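Local coordinates for protein phosphoribosylaminoimidazole-succinocarboxamide synthase (PDB 2CNU) that joins aspartate to the carboxylate of CAIR at the expense of ATP, forming SAICAR in de novo purine biosynthesis, at residues Q261-W266 with V278-D283. Residues are numbered along the deposited sequence; the frame is centred on the assembly and turned at random. Where two conformers were deposited one is given.
Sequences QFLRDW and VKMPQD. With ASP (aspartic acid), chain B; SO4 (sulfate ion), chain H.
Pro281 lays its CD over one face of the Trp266 indole, a CH-pi contact 3.4 Å from the centroid of the six-membered ring and 11° off its normal. At the edge, in the ring plane, Val278 CG1 touches Trp266 CZ3 at 3.7 Å. The indole reaches both because chi1 of Trp266 (179°) carries CG opposite the backbone N, sending the ring out from the helix. With an alanine in place of Trp266, Pro281 and the Val278 methyl would probably lose the ring they pack on, opening a gap between helix and loop. Next to this, Leu263 CD1 packs on Met280 CG at 3.7 Å, the two side chains crossing at about a right angle. Elsewhere on the helix, the Arg264 guanidinium meets two oxygens at its edge, in plane: NE (2.8 Å) and NH1 both donate to O of a bound aspartate, chemically a substrate of the enzyme and also held by Ser40 and Tyr42, while NH2 turns to O2 of a sulfate, probably from the crystallisation liquor. Gln261 NE2 also binds that sulfate oxygen, besides Asp265 OD2. The contact thus joins helix 261-269 to the lead-in of helix 282-300, where Pro281 is the N-cap residue; Ile284 on that helix touches both Leu263 and Trp266.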
loop_
_atom_site.group_PDB
_atom_site.type_symbol
_atom_site.label_atom_id
_atom_site.label_comp_id
_atom_site.label_asym_id
_atom_site.label_seq_id
_atom_site.Cartn_x
_atom_site.Cartn_y
_atom_site.Cartn_z
ATOM N N GLN A 261 10.534 2.153 -11.772
ATOM C CA GLN A 261 11.025 2.880 -12.948
ATOM C C GLN A 261 11.601 1.922 -13.961
ATOM O O GLN A 261 11.472 2.152 -15.178
ATOM C CB GLN A 261 12.056 3.951 -12.591
ATOM C CG GLN A 261 12.195 4.929 -13.697
ATOM C CD GLN A 261 10.890 5.669 -13.913
ATOM O OE1 GLN A 261 10.309 6.226 -12.990
ATOM N NE2 GLN A 261 10.426 5.727 -15.156
ATOM N N PHE A 262 12.279 0.881 -13.509
ATOM C CA PHE A 262 12.941 -0.040 -14.458
ATOM C C PHE A 262 11.869 -0.698 -15.326
ATOM O O PHE A 262 12.024 -0.818 -16.553
ATOM C CB PHE A 262 13.689 -1.192 -13.758
ATOM C CG PHE A 262 14.449 -0.805 -12.536
ATOM C CD1 PHE A 262 15.234 0.332 -12.525
ATOM C CD2 PHE A 262 14.393 -1.590 -11.375
ATOM C CE1 PHE A 262 15.947 0.689 -11.371
ATOM C CE2 PHE A 262 15.138 -1.256 -10.242
ATOM C CZ PHE A 262 15.889 -0.109 -10.238
ATOM N N LEU A 263 10.790 -1.138 -14.686
ATOM C CA LEU A 263 9.683 -1.749 -15.385
ATOM C C LEU A 263 8.987 -0.758 -16.332
ATOM O O LEU A 263 8.711 -1.070 -17.488
ATOM C CB LEU A 263 8.706 -2.338 -14.355
ATOM C CG LEU A 263 7.370 -2.840 -14.882
ATOM C CD1 LEU A 263 7.605 -3.911 -15.936
ATOM C CD2 LEU A 263 6.559 -3.363 -13.773
ATOM N N ARG A 264 8.670 0.428 -15.808
ATOM C CA ARG A 264 8.006 1.435 -16.617
ATOM C C ARG A 264 8.796 1.787 -17.846
ATOM O O ARG A 264 8.239 1.939 -18.947
ATOM C CB ARG A 264 7.774 2.691 -15.805
ATOM C CG ARG A 264 6.712 2.646 -14.750
ATOM C CD ARG A 264 6.538 4.067 -14.225
ATOM N NE ARG A 264 5.731 4.090 -13.037
ATOM C CZ ARG A 264 5.671 5.148 -12.211
ATOM N NH1 ARG A 264 5.019 5.140 -11.066
ATOM N NH2 ARG A 264 6.344 6.217 -12.560
ATOM N N ASP A 265 10.104 1.938 -17.692
ATOM C CA ASP A 265 10.918 2.317 -18.837
ATOM C C ASP A 265 10.874 1.219 -19.875
ATOM O O ASP A 265 10.803 1.532 -21.066
ATOM C CB ASP A 265 12.367 2.551 -18.405
ATOM C CG ASP A 265 12.569 3.817 -17.595
ATOM O OD1 ASP A 265 13.653 3.964 -17.043
ATOM O OD2 ASP A 265 11.643 4.657 -17.556
ATOM N N TRP A 266 10.939 -0.052 -19.498
ATOM C CA TRP A 266 10.854 -1.135 -20.453
ATOM C C TRP A 266 9.501 -1.137 -21.144
ATOM O O TRP A 266 9.390 -1.299 -22.401
ATOM C CB TRP A 266 11.137 -2.478 -19.777
ATOM C CG TRP A 266 11.046 -3.607 -20.711
ATOM C CD1 TRP A 266 11.949 -3.941 -21.657
ATOM C CD2 TRP A 266 9.918 -4.477 -20.936
ATOM N NE1 TRP A 266 11.490 -4.983 -22.411
ATOM C CE2 TRP A 266 10.233 -5.296 -22.020
ATOM C CE3 TRP A 266 8.690 -4.603 -20.328
ATOM C CZ2 TRP A 266 9.380 -6.282 -22.492
ATOM C CZ3 TRP A 266 7.817 -5.553 -20.820
ATOM C CH2 TRP A 266 8.185 -6.388 -21.862
ATOM N N VAL A 278 1.109 -8.719 -20.290
ATOM C CA VAL A 278 2.498 -8.512 -20.661
ATOM C C VAL A 278 3.452 -9.248 -19.729
ATOM O O VAL A 278 3.440 -9.057 -18.521
ATOM C CB VAL A 278 2.834 -6.985 -20.663
ATOM C CG1 VAL A 278 4.323 -6.803 -20.904
ATOM C CG2 VAL A 278 2.038 -6.273 -21.773
ATOM N N LYS A 279 4.290 -10.105 -20.310
ATOM C CA LYS A 279 5.333 -10.807 -19.549
ATOM C C LYS A 279 6.577 -9.965 -19.511
ATOM O O LYS A 279 7.160 -9.612 -20.535
ATOM C CB LYS A 279 5.599 -12.169 -20.188
ATOM C CG LYS A 279 6.572 -12.988 -19.418
ATOM C CD LYS A 279 6.792 -14.376 -19.983
ATOM C CE LYS A 279 7.672 -15.192 -19.054
ATOM N NZ LYS A 279 8.078 -16.484 -19.711
ATOM N N MET A 280 7.056 -9.661 -18.308
ATOM C CA MET A 280 8.288 -8.943 -18.112
ATOM C C MET A 280 9.489 -9.830 -18.394
ATOM O O MET A 280 9.498 -10.968 -17.966
ATOM C CB MET A 280 8.394 -8.525 -16.641
ATOM C CG MET A 280 7.305 -7.620 -16.146
ATOM S SD MET A 280 7.386 -7.327 -14.358
ATOM C CE MET A 280 6.748 -8.859 -13.752
ATOM N N PRO A 281 10.506 -9.306 -19.058
ATOM C CA PRO A 281 11.717 -10.103 -19.232
ATOM C C PRO A 281 12.424 -10.327 -17.888
ATOM O O PRO A 281 12.258 -9.590 -16.920
ATOM C CB PRO A 281 12.580 -9.224 -20.132
ATOM C CG PRO A 281 11.666 -8.212 -20.792
ATOM C CD PRO A 281 10.611 -7.993 -19.735
ATOM N N GLN A 282 13.230 -11.382 -17.885
ATOM C CA GLN A 282 13.880 -11.776 -16.641
ATOM C C GLN A 282 14.743 -10.690 -16.011
ATOM O O GLN A 282 14.787 -10.546 -14.804
ATOM C CB GLN A 282 14.737 -13.010 -16.913
ATOM C CG GLN A 282 15.256 -13.649 -15.679
ATOM C CD GLN A 282 14.136 -14.218 -14.897
ATOM O OE1 GLN A 282 13.376 -15.007 -15.418
ATOM N NE2 GLN A 282 13.944 -13.770 -13.691
ATOM N N ASP A 283 15.463 -9.948 -16.829
ATOM C CA ASP A 283 16.299 -8.903 -16.249
ATOM C C ASP A 283 15.470 -7.827 -15.535
ATOM O O ASP A 283 15.918 -7.286 -14.514
ATOM C CB ASP A 283 17.252 -8.263 -17.256
ATOM C CG ASP A 283 16.560 -7.499 -18.382
ATOM O OD1 ASP A 283 17.155 -6.505 -18.867
ATOM O OD2 ASP A 283 15.454 -7.859 -18.837
HETATM N N ASP B . 2.220 2.376 -9.392
HETATM C CA ASP B . 2.105 1.657 -10.653
HETATM C C ASP B . 3.086 2.411 -11.628
HETATM O O ASP B . 4.183 2.734 -11.108
HETATM C CB ASP B . 0.616 1.730 -10.970
HETATM C CG ASP B . 0.098 0.554 -11.704
HETATM O OD1 ASP B . -0.897 -0.051 -11.270
HETATM O OD2 ASP B . 0.707 0.213 -12.714
HETATM O OXT ASP B . 3.002 2.656 -12.912
HETATM S S SO4 H . 7.093 7.641 -16.275
HETATM O O1 SO4 H . 8.058 7.334 -17.283
HETATM O O2 SO4 H . 7.573 7.180 -15.008
HETATM O O3 SO4 H . 6.814 9.044 -16.292
HETATM O O4 SO4 H . 5.877 7.037 -16.777
#